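Local coordinates for protein 3-dehydroquinate dehydratase (PDB 4H3D) that catalyses the cis-dehydration of 3-dehydroquinate to 3-dehydroshikimate through a covalent imine intermediate, the third step of chorismate and aromatic amino acid biosynthesis, at residues 11-16 / 45-50; 67-72 / 106-111; 117-122 / 129-134; 156-161 / 185-190. All blocks are in the same frame, centred on the assembly; numbering follows the deposited sequence.

Overall arrangement
Along the chain of this TIM barrel the contacts follow in series, each closing before the next opens. Contact 1 joins the N-terminal hairpin strand 13-15 to the parallel strand 48-52. Contact 2, about 19 Å away centre to centre, pairs the outer helices 62-76 and 98-110. Contact 3 packs strand 116-120 against helix 125-137; its centre lies about 17 Å from that of contact 2, and the salt bridge Lys-106 to Glu-130 ties the two. Contact 4, between helices 155-167 and 182-199, has its centre about 35 Å from that of contact 2, across the chain's centre. Contact 1 thus belongs to the barrel's closed end, contact 3 joins sheet to helix, and contacts 2 and 4 lie in the helical jacket around the sheet that carries Lys-174.

Contact 1 (11-16 / 45-50); sequences KNITIG and CLDIIE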
# COMPACT_ATOMS: atom_id res chain seq x y z
N LYS B 11 -15.18 -20.55 -12.25
CA LYS B 11 -16.30 -20.86 -11.36
C LYS B 11 -17.18 -19.60 -11.37
O LYS B 11 -17.45 -19.06 -12.45
CB LYS B 11 -15.83 -21.34 -9.97
CG LYS B 11 -16.03 -22.82 -9.70
CD LYS B 11 -15.37 -23.71 -10.68
CE LYS B 11 -15.70 -25.16 -10.38
NZ LYS B 11 -15.16 -26.09 -11.42
N ASN B 12 -17.58 -19.13 -10.19
CA ASN B 12 -18.44 -17.97 -10.07
C ASN B 12 -17.66 -16.70 -9.67
O ASN B 12 -18.23 -15.78 -9.08
CB ASN B 12 -19.52 -18.29 -9.04
CG ASN B 12 -20.16 -19.67 -9.28
OD1 ASN B 12 -20.64 -19.97 -10.38
ND2 ASN B 12 -20.17 -20.50 -8.24
N ILE B 13 -16.37 -16.65 -10.00
CA ILE B 13 -15.49 -15.50 -9.68
C ILE B 13 -15.11 -14.81 -11.01
O ILE B 13 -14.76 -15.49 -11.97
CB ILE B 13 -14.18 -15.95 -8.95
CG1 ILE B 13 -14.48 -16.42 -7.52
CG2 ILE B 13 -13.18 -14.84 -8.89
CD1 ILE B 13 -15.13 -15.35 -6.62
N THR B 14 -15.21 -13.48 -11.06
CA THR B 14 -14.88 -12.71 -12.28
C THR B 14 -13.57 -11.95 -12.08
O THR B 14 -13.56 -10.90 -11.46
CB THR B 14 -15.99 -11.68 -12.62
OG1 THR B 14 -17.25 -12.33 -12.73
CG2 THR B 14 -15.67 -10.96 -13.92
N ILE B 15 -12.48 -12.50 -12.61
CA ILE B 15 -11.16 -11.87 -12.49
C ILE B 15 -11.10 -10.73 -13.47
O ILE B 15 -11.49 -10.89 -14.64
CB ILE B 15 -10.01 -12.87 -12.78
CG1 ILE B 15 -10.13 -14.10 -11.87
CG2 ILE B 15 -8.61 -12.20 -12.59
CD1 ILE B 15 -9.05 -15.13 -12.09
N GLY B 16 -10.63 -9.58 -13.01
CA GLY B 16 -10.54 -8.39 -13.85
C GLY B 16 -11.62 -7.37 -13.55
O GLY B 16 -11.66 -6.31 -14.16
N CYS B 45 -12.59 -15.99 3.73
CA CYS B 45 -12.81 -15.01 2.67
C CYS B 45 -11.60 -14.96 1.80
O CYS B 45 -10.65 -14.22 2.06
CB CYS B 45 -13.10 -13.63 3.23
SG CYS B 45 -14.57 -13.57 4.23
N LEU B 46 -11.61 -15.81 0.79
CA LEU B 46 -10.56 -15.84 -0.20
C LEU B 46 -11.30 -16.17 -1.50
O LEU B 46 -12.46 -16.60 -1.46
CB LEU B 46 -9.51 -16.89 0.14
CG LEU B 46 -9.94 -18.35 0.25
CD1 LEU B 46 -10.30 -18.91 -1.13
CD2 LEU B 46 -8.83 -19.17 0.89
N ASP B 47 -10.65 -15.97 -2.63
CA ASP B 47 -11.31 -16.14 -3.89
C ASP B 47 -10.86 -17.38 -4.64
O ASP B 47 -11.67 -18.05 -5.24
CB ASP B 47 -11.07 -14.89 -4.73
CG ASP B 47 -11.64 -13.65 -4.09
OD1 ASP B 47 -12.87 -13.61 -3.89
OD2 ASP B 47 -10.87 -12.71 -3.77
N ILE B 48 -9.58 -17.67 -4.59
CA ILE B 48 -9.00 -18.76 -5.36
C ILE B 48 -7.99 -19.49 -4.51
O ILE B 48 -7.28 -18.88 -3.69
CB ILE B 48 -8.24 -18.19 -6.60
CG1 ILE B 48 -9.19 -17.40 -7.50
CG2 ILE B 48 -7.52 -19.30 -7.39
CD1 ILE B 48 -8.49 -16.66 -8.64
N ILE B 49 -7.92 -20.80 -4.69
CA ILE B 49 -6.96 -21.63 -4.02
C ILE B 49 -5.98 -22.15 -5.08
O ILE B 49 -6.39 -22.57 -6.15
CB ILE B 49 -7.62 -22.82 -3.30
CG1 ILE B 49 -8.42 -22.31 -2.10
CG2 ILE B 49 -6.56 -23.82 -2.85
CD1 ILE B 49 -9.24 -23.40 -1.36
N GLU B 50 -4.68 -22.06 -4.78
CA GLU B 50 -3.64 -22.55 -5.67
C GLU B 50 -3.02 -23.79 -5.07
O GLU B 50 -2.62 -23.77 -3.92
CB GLU B 50 -2.53 -21.49 -5.86
CG GLU B 50 -1.30 -22.01 -6.65
CD GLU B 50 -0.17 -20.96 -6.78
OE1 GLU B 50 0.19 -20.34 -5.76
OE2 GLU B 50 0.34 -20.77 -7.91
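Asp-47, whose carboxylate faces Ile-13, has its OD2 gripped from outside the pair: the backbone N of Ile-22 hydrogen-bonds to it, and Arg-19 NH2 adds a long, weak ion pair. The other oxygen, OD1, is the one that meets the hairpin, lying 3.9 Å from Ile-13 CD1 in a contact of methyl and oxygen with no hydrogen bond. The two side chains cross at about a right angle. Ile-13 is folded here: its CD1 turns back (chi2 -59°) to meet OD1, while its CG1 comes 4.0 Å from Asp-47 O, so one isoleucine branch spans both the carboxylate and the carbonyl. Deeper in, the second half of the contact is purely apolar. Ile-15 CD1 and Ile-48 CD1 meet at 3.8 Å, again with the side chains nearly perpendicular. Both isoleucines are extended (chi2 180° in Ile-15), which carries their terminal methyls across the gap although neither CB points straight at the other strand. No hydrogen bond links the segments. Segment 11-16 belongs instead to the N-terminal beta hairpin 8-10/13-15, which in type I dehydroquinases covers the bottom of the barrel; strand 48-52 is hydrogen-bonded to strand 21-26 on one side (Ile-48 with Ile-22 and Val-24) and has strand 81-84 on the other, Ile-15 rests also on Ala-226, and Ile-48 also touches Leu-227 of strand 227-229.

Contact 2 (67-72 / 106-111); sequences EVLYEL and KEISNT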
# COMPACT_ATOMS: atom_id res chain seq x y z
N GLU B 67 -5.43 -38.55 -7.35
CA GLU B 67 -6.09 -38.96 -6.11
C GLU B 67 -6.26 -37.77 -5.16
O GLU B 67 -7.34 -37.57 -4.60
CB GLU B 67 -5.29 -40.08 -5.40
CG GLU B 67 -5.25 -41.40 -6.14
CD GLU B 67 -4.44 -42.47 -5.39
OE1 GLU B 67 -4.28 -42.35 -4.16
OE2 GLU B 67 -4.01 -43.44 -6.03
N VAL B 68 -5.20 -36.99 -4.99
CA VAL B 68 -5.25 -35.81 -4.12
C VAL B 68 -6.23 -34.78 -4.70
O VAL B 68 -7.07 -34.23 -3.99
CB VAL B 68 -3.86 -35.17 -3.93
CG1 VAL B 68 -3.98 -33.87 -3.14
CG2 VAL B 68 -2.93 -36.14 -3.25
N LEU B 69 -6.14 -34.57 -5.99
CA LEU B 69 -7.01 -33.62 -6.67
C LEU B 69 -8.50 -33.95 -6.44
O LEU B 69 -9.30 -33.03 -6.19
CB LEU B 69 -6.70 -33.60 -8.15
CG LEU B 69 -7.42 -32.58 -9.00
CD1 LEU B 69 -7.16 -31.17 -8.46
CD2 LEU B 69 -6.98 -32.72 -10.47
N TYR B 70 -8.85 -35.25 -6.53
CA TYR B 70 -10.24 -35.71 -6.29
C TYR B 70 -10.71 -35.29 -4.93
O TYR B 70 -11.79 -34.72 -4.78
CB TYR B 70 -10.40 -37.25 -6.28
CG TYR B 70 -9.86 -38.07 -7.41
CD1 TYR B 70 -9.68 -37.55 -8.69
CD2 TYR B 70 -9.64 -39.46 -7.21
CE1 TYR B 70 -9.20 -38.37 -9.73
CE2 TYR B 70 -9.19 -40.27 -8.22
CZ TYR B 70 -8.97 -39.74 -9.48
OH TYR B 70 -8.52 -40.57 -10.48
N GLU B 71 -9.92 -35.65 -3.92
CA GLU B 71 -10.27 -35.33 -2.54
C GLU B 71 -10.33 -33.83 -2.30
O GLU B 71 -11.27 -33.33 -1.72
CB GLU B 71 -9.29 -35.97 -1.57
CG GLU B 71 -9.41 -37.46 -1.51
CD GLU B 71 -8.79 -38.05 -0.26
OE1 GLU B 71 -8.73 -37.32 0.77
OE2 GLU B 71 -8.40 -39.24 -0.29
N LEU B 72 -9.30 -33.13 -2.75
CA LEU B 72 -9.23 -31.71 -2.60
C LEU B 72 -10.48 -31.05 -3.18
O LEU B 72 -11.12 -30.22 -2.54
CB LEU B 72 -7.96 -31.20 -3.31
CG LEU B 72 -7.62 -29.72 -3.26
CD1 LEU B 72 -7.51 -29.22 -1.84
CD2 LEU B 72 -6.28 -29.50 -4.01
N LYS B 106 -1.23 -31.33 -18.91
CA LYS B 106 -2.26 -31.76 -19.83
C LYS B 106 -3.21 -32.74 -19.16
O LYS B 106 -4.41 -32.60 -19.25
CB LYS B 106 -1.63 -32.38 -21.08
CG LYS B 106 -0.93 -31.35 -21.96
CD LYS B 106 -0.38 -31.96 -23.24
CE LYS B 106 -1.46 -32.37 -24.22
NZ LYS B 106 -0.89 -33.20 -25.34
N GLU B 107 -2.65 -33.73 -18.47
CA GLU B 107 -3.47 -34.73 -17.82
C GLU B 107 -4.35 -34.13 -16.75
O GLU B 107 -5.51 -34.54 -16.60
CB GLU B 107 -2.59 -35.82 -17.20
CG GLU B 107 -2.05 -36.79 -18.20
CD GLU B 107 -3.12 -37.73 -18.73
OE1 GLU B 107 -4.00 -38.16 -17.93
OE2 GLU B 107 -3.09 -38.03 -19.94
N ILE B 108 -3.82 -33.17 -16.00
CA ILE B 108 -4.60 -32.57 -14.94
C ILE B 108 -5.67 -31.65 -15.54
O ILE B 108 -6.79 -31.62 -15.03
CB ILE B 108 -3.70 -31.83 -13.90
CG1 ILE B 108 -2.81 -32.85 -13.19
CG2 ILE B 108 -4.56 -31.09 -12.86
CD1 ILE B 108 -3.53 -34.08 -12.69
N SER B 109 -5.34 -30.94 -16.62
CA SER B 109 -6.35 -30.10 -17.31
C SER B 109 -7.47 -30.97 -17.82
O SER B 109 -8.61 -30.55 -17.84
CB SER B 109 -5.75 -29.36 -18.51
OG SER B 109 -4.77 -28.44 -18.14
N ASN B 110 -7.13 -32.19 -18.24
CA ASN B 110 -8.11 -33.12 -18.78
C ASN B 110 -9.13 -33.64 -17.76
O ASN B 110 -10.22 -34.06 -18.14
CB ASN B 110 -7.41 -34.32 -19.45
CG ASN B 110 -8.37 -35.16 -20.25
OD1 ASN B 110 -9.10 -34.63 -21.09
ND2 ASN B 110 -8.39 -36.47 -20.00
N THR B 111 -8.79 -33.61 -16.47
CA THR B 111 -9.72 -34.11 -15.43
C THR B 111 -10.99 -33.29 -15.31
O THR B 111 -12.00 -33.80 -14.87
CB THR B 111 -9.08 -34.14 -14.03
OG1 THR B 111 -8.78 -32.80 -13.61
CG2 THR B 111 -7.83 -35.00 -14.01
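Leu-69 points its CD2 methyl across the groove between two helices and touches two residues of segment 106-111 in different ways. Toward Thr-111 it is a tip-to-tip meeting, CD2 standing 3.6 Å from OG1. Past Ile-108 it runs alongside in the opposite direction, and CD2 comes to 3.8 Å from the branch methyl CG2 of that residue. CG of Leu-69 is turned away from its own backbone nitrogen (chi1 -174°), which sends the fork of methyls outward from helix 62-76. On the other side, the chi1 of Thr-111 (64°) sets OG1 between its backbone N and carbonyl carbon, from where it reaches back to donate to Ile-108 O at 2.7 Å. That bond lies in the carbonyl plane with a C=O...O angle of 151°, and Thr-111 N also bonds to this oxygen. Helices 62-76 and 98-110 are neighbours in the TIM barrel's outer layer, packed over strand 81-84: Leu-69 against Leu-81, Ile-108 against Phe-83. Leu-69 also lies about 4 Å, side chain to side chain, from the substrate-binding Trp-51. Nearby, Glu-107 OE1 forms a salt bridge with Lys-66, joining the same two helices. Chemically, Thr-111 OG1 donates to Ile-108 O and accepts from Leu-113 N, so the oxygen facing the leucine methyl already has polar partners, and Leu-69 meets both Ile-108 and Thr-111 by van der Waals contact without a hydrogen bond.

Contact 3 (117-122 / 129-134); sequences IDVELF and DEVVNF
Val-131 CG1 is the tight spot of this contact: it sits 3.5 Å from Ile-117 CD1 and 3.6 Å from Val-119 CG1, one helix methyl meeting two residues on the same face of the strand. Ile-117 comes over it obliquely, its CG1 held between backbone N and carbonyl carbon (chi1 56°) so that CD1 is directed at the helix; Val-119 slides past Val-131 in the opposite direction. The next residue along the helix packs loosely by comparison, Val-132 CG2 remaining 4.5 Å from Val-119 CG2. The exposed Asp-129 and Asn-133 mark the solvent side of the helix. Strand 117-120 and helix 129-134 run nearly antiparallel, at 161°, with axes 9.8 Å apart. On the strand's other face, Asp-118 and Glu-120 both form salt bridges with Arg-86, a residue that binds 3-dehydroquinate, so the strand separates an apolar packing face from carboxylates that probably hold Arg-86 in place for the substrate. This is the strand-to-helix packing of a beta-alpha-beta unit, here 116-120, 125-137 and 141-148, the repeating element of the TIM barrel.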
# COMPACT_ATOMS: atom_id res chain seq x y z
N ILE B 117 -4.52 -23.18 -14.73
CA ILE B 117 -3.19 -23.76 -14.58
C ILE B 117 -2.18 -22.67 -14.81
O ILE B 117 -2.46 -21.72 -15.55
CB ILE B 117 -2.89 -24.94 -15.57
CG1 ILE B 117 -3.09 -24.51 -17.04
CG2 ILE B 117 -3.75 -26.12 -15.24
CD1 ILE B 117 -2.57 -25.55 -18.08
N ASP B 118 -1.01 -22.80 -14.19
CA ASP B 118 0.07 -21.82 -14.36
C ASP B 118 1.18 -22.49 -15.16
O ASP B 118 1.72 -23.52 -14.75
CB ASP B 118 0.56 -21.32 -12.98
CG ASP B 118 1.80 -20.40 -13.06
OD1 ASP B 118 2.78 -20.77 -13.75
OD2 ASP B 118 1.84 -19.36 -12.36
N VAL B 119 1.48 -21.92 -16.34
CA VAL B 119 2.55 -22.43 -17.18
C VAL B 119 3.64 -21.34 -17.32
O VAL B 119 3.34 -20.17 -17.49
CB VAL B 119 2.04 -22.93 -18.56
CG1 VAL B 119 0.89 -23.94 -18.37
CG2 VAL B 119 1.58 -21.81 -19.40
N GLU B 120 4.90 -21.74 -17.25
CA GLU B 120 6.01 -20.80 -17.28
C GLU B 120 6.46 -20.41 -18.69
O GLU B 120 6.74 -21.28 -19.52
CB GLU B 120 7.18 -21.42 -16.51
CG GLU B 120 6.90 -21.53 -15.06
CD GLU B 120 7.78 -22.54 -14.35
OE1 GLU B 120 8.62 -23.19 -15.02
OE2 GLU B 120 7.61 -22.70 -13.13
N LEU B 121 6.53 -19.09 -18.94
CA LEU B 121 7.01 -18.54 -20.23
C LEU B 121 8.34 -19.18 -20.68
O LEU B 121 8.55 -19.48 -21.86
CB LEU B 121 7.23 -17.03 -20.08
CG LEU B 121 7.67 -16.27 -21.33
CD1 LEU B 121 6.63 -16.37 -22.43
CD2 LEU B 121 7.97 -14.82 -20.99
N PHE B 122 9.22 -19.39 -19.72
CA PHE B 122 10.56 -19.88 -19.97
C PHE B 122 10.63 -21.33 -20.52
O PHE B 122 11.66 -21.75 -21.03
CB PHE B 122 11.41 -19.72 -18.67
CG PHE B 122 12.88 -19.54 -18.93
CD1 PHE B 122 13.34 -18.38 -19.54
CD2 PHE B 122 13.81 -20.47 -18.50
CE1 PHE B 122 14.68 -18.17 -19.77
CE2 PHE B 122 15.16 -20.27 -18.73
CZ PHE B 122 15.60 -19.12 -19.36
N ASP B 129 2.58 -23.72 -26.36
CA ASP B 129 1.54 -23.92 -27.38
C ASP B 129 0.75 -25.19 -27.12
O ASP B 129 -0.50 -25.19 -27.18
CB ASP B 129 2.12 -23.96 -28.80
CG ASP B 129 2.43 -22.56 -29.35
OD1 ASP B 129 2.10 -21.56 -28.69
OD2 ASP B 129 3.01 -22.48 -30.46
N GLU B 130 1.45 -26.26 -26.79
CA GLU B 130 0.77 -27.53 -26.54
C GLU B 130 -0.12 -27.48 -25.30
O GLU B 130 -1.30 -27.88 -25.36
CB GLU B 130 1.77 -28.69 -26.42
CG GLU B 130 1.08 -30.05 -26.31
CD GLU B 130 2.02 -31.24 -26.28
OE1 GLU B 130 3.25 -31.07 -26.46
OE2 GLU B 130 1.52 -32.37 -26.10
N VAL B 131 0.41 -26.97 -24.19
CA VAL B 131 -0.35 -26.93 -22.95
C VAL B 131 -1.48 -25.90 -23.00
O VAL B 131 -2.58 -26.17 -22.51
CB VAL B 131 0.56 -26.66 -21.74
CG1 VAL B 131 -0.26 -26.68 -20.47
CG2 VAL B 131 1.67 -27.72 -21.68
N VAL B 132 -1.23 -24.73 -23.58
CA VAL B 132 -2.29 -23.70 -23.65
C VAL B 132 -3.45 -24.15 -24.54
O VAL B 132 -4.61 -24.04 -24.14
CB VAL B 132 -1.76 -22.35 -24.15
CG1 VAL B 132 -2.92 -21.41 -24.46
CG2 VAL B 132 -0.86 -21.74 -23.14
N ASN B 133 -3.15 -24.68 -25.72
CA ASN B 133 -4.20 -25.12 -26.62
C ASN B 133 -5.05 -26.22 -26.00
O ASN B 133 -6.27 -26.20 -26.12
CB ASN B 133 -3.62 -25.58 -27.97
CG ASN B 133 -3.16 -24.42 -28.84
OD1 ASN B 133 -3.68 -23.30 -28.74
ND2 ASN B 133 -2.18 -24.68 -29.72
N PHE B 134 -4.41 -27.14 -25.29
CA PHE B 134 -5.14 -28.22 -24.67
C PHE B 134 -6.00 -27.73 -23.52
O PHE B 134 -7.16 -28.14 -23.38
CB PHE B 134 -4.22 -29.35 -24.21
CG PHE B 134 -4.97 -30.54 -23.78
CD1 PHE B 134 -5.50 -31.41 -24.73
CD2 PHE B 134 -5.21 -30.78 -22.44
CE1 PHE B 134 -6.22 -32.51 -24.34
CE2 PHE B 134 -5.94 -31.89 -22.05
CZ PHE B 134 -6.44 -32.75 -22.99

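Contact 4 (156-161 / 185-190); sequences EEIVSR and VLVLLE
Ile-158 and Leu-188 bring two helical segments to their nearest, with alpha carbons 7.7 Å apart. Each backbone is held by its own i to i+4 bonds, such as Ser-160 N to Glu-156 O at 2.9 Å, and none crosses between them. Ile-158 supplies the main bridging group. Its extended side chain (chi2 170°) ends in CD1, which lies 4.3 Å from Leu-188 CD2 and 4.5 Å from Val-187 CG1, an easy, purely apolar fit without close contacts. The CB of Leu-188 points away from segment 156-161, yet its CD2 branch swings back to meet the isoleucine. These helices, 155-167 and 182-199, are successive members of the TIM barrel's outer layer, with strand 172-177 between them in sequence. The side chain of Leu-188 lies about 9 Å from that of the Schiff-base Lys-174 and packs on Thr-206 and Ser-208 of strand 205-208. Away from the interface, Ser-160 OG donates to Glu-157 O at 2.8 Å, tilted 24° from the carbonyl plane, and shares that oxygen with Arg-161 N on the same face. Helix 182-199 also turns a side to the second subunit, where Glu-190 OE1 forms a salt bridge with Lys-183 NZ of that other chain.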
# COMPACT_ATOMS: atom_id res chain seq x y z
N GLU B 156 9.99 -1.25 -19.88
CA GLU B 156 9.73 -1.75 -21.22
C GLU B 156 9.96 -3.26 -21.34
O GLU B 156 9.27 -3.91 -22.13
CB GLU B 156 10.48 -0.94 -22.32
CG GLU B 156 11.84 -0.45 -21.94
CD GLU B 156 11.78 0.79 -21.02
OE1 GLU B 156 11.21 1.84 -21.42
OE2 GLU B 156 12.33 0.71 -19.91
N GLU B 157 10.90 -3.81 -20.57
CA GLU B 157 11.14 -5.26 -20.55
C GLU B 157 9.94 -5.96 -19.93
O GLU B 157 9.46 -6.96 -20.43
CB GLU B 157 12.38 -5.62 -19.75
CG GLU B 157 13.67 -5.07 -20.30
CD GLU B 157 14.85 -5.46 -19.43
OE1 GLU B 157 15.20 -6.66 -19.43
OE2 GLU B 157 15.42 -4.55 -18.77
N ILE B 158 9.46 -5.43 -18.80
CA ILE B 158 8.29 -6.02 -18.12
C ILE B 158 7.08 -5.99 -19.09
O ILE B 158 6.42 -7.02 -19.30
CB ILE B 158 7.99 -5.28 -16.81
CG1 ILE B 158 9.14 -5.49 -15.81
CG2 ILE B 158 6.67 -5.79 -16.18
CD1 ILE B 158 9.04 -4.60 -14.60
N VAL B 159 6.83 -4.83 -19.70
CA VAL B 159 5.73 -4.72 -20.65
C VAL B 159 5.91 -5.69 -21.84
O VAL B 159 4.93 -6.30 -22.29
CB VAL B 159 5.54 -3.26 -21.16
CG1 VAL B 159 4.53 -3.22 -22.31
CG2 VAL B 159 5.10 -2.34 -20.03
N SER B 160 7.15 -5.87 -22.31
CA SER B 160 7.41 -6.76 -23.45
C SER B 160 7.09 -8.22 -23.10
O SER B 160 6.55 -8.96 -23.93
CB SER B 160 8.87 -6.60 -24.02
OG SER B 160 9.86 -7.17 -23.16
N ARG B 161 7.41 -8.63 -21.88
CA ARG B 161 7.12 -9.99 -21.46
C ARG B 161 5.62 -10.20 -21.30
O ARG B 161 5.09 -11.21 -21.73
CB ARG B 161 7.85 -10.34 -20.18
CG ARG B 161 9.33 -10.36 -20.38
CD ARG B 161 10.05 -10.92 -19.21
NE ARG B 161 11.46 -10.61 -19.32
CZ ARG B 161 12.36 -10.80 -18.37
NH1 ARG B 161 12.01 -11.35 -17.21
NH2 ARG B 161 13.61 -10.46 -18.58
N VAL B 185 10.52 -1.11 -6.94
CA VAL B 185 9.11 -1.41 -6.59
C VAL B 185 8.21 -0.49 -7.41
O VAL B 185 7.21 -0.94 -8.00
CB VAL B 185 8.83 -1.19 -5.12
CG1 VAL B 185 7.35 -1.49 -4.82
CG2 VAL B 185 9.73 -2.05 -4.25
N LEU B 186 8.57 0.80 -7.48
CA LEU B 186 7.80 1.76 -8.24
C LEU B 186 7.82 1.44 -9.75
O LEU B 186 6.81 1.62 -10.44
CB LEU B 186 8.27 3.20 -7.95
CG LEU B 186 8.18 3.66 -6.47
CD1 LEU B 186 8.66 5.09 -6.30
CD2 LEU B 186 6.76 3.52 -5.94
N VAL B 187 8.95 0.96 -10.25
CA VAL B 187 9.04 0.56 -11.69
C VAL B 187 8.05 -0.57 -12.01
O VAL B 187 7.32 -0.52 -13.04
CB VAL B 187 10.47 0.14 -12.05
CG1 VAL B 187 10.52 -0.55 -13.44
CG2 VAL B 187 11.43 1.36 -11.97
N LEU B 188 7.99 -1.57 -11.14
CA LEU B 188 7.04 -2.67 -11.29
C LEU B 188 5.61 -2.12 -11.35
O LEU B 188 4.81 -2.49 -12.24
CB LEU B 188 7.20 -3.70 -10.15
CG LEU B 188 6.31 -4.95 -10.15
CD1 LEU B 188 4.89 -4.68 -9.60
CD2 LEU B 188 6.24 -5.61 -11.56
N LEU B 189 5.30 -1.19 -10.43
CA LEU B 189 3.97 -0.57 -10.42
C LEU B 189 3.72 0.30 -11.66
O LEU B 189 2.61 0.30 -12.21
CB LEU B 189 3.76 0.25 -9.13
CG LEU B 189 3.68 -0.55 -7.82
CD1 LEU B 189 3.48 0.41 -6.63
CD2 LEU B 189 2.55 -1.59 -7.87
N GLU B 190 4.74 1.03 -12.10
CA GLU B 190 4.64 1.85 -13.32
C GLU B 190 4.38 0.98 -14.58
O GLU B 190 3.55 1.32 -15.44
CB GLU B 190 5.92 2.67 -13.52
CG GLU B 190 5.85 3.64 -14.73
CD GLU B 190 7.18 4.29 -15.07
OE1 GLU B 190 7.19 5.25 -15.87
OE2 GLU B 190 8.23 3.81 -14.56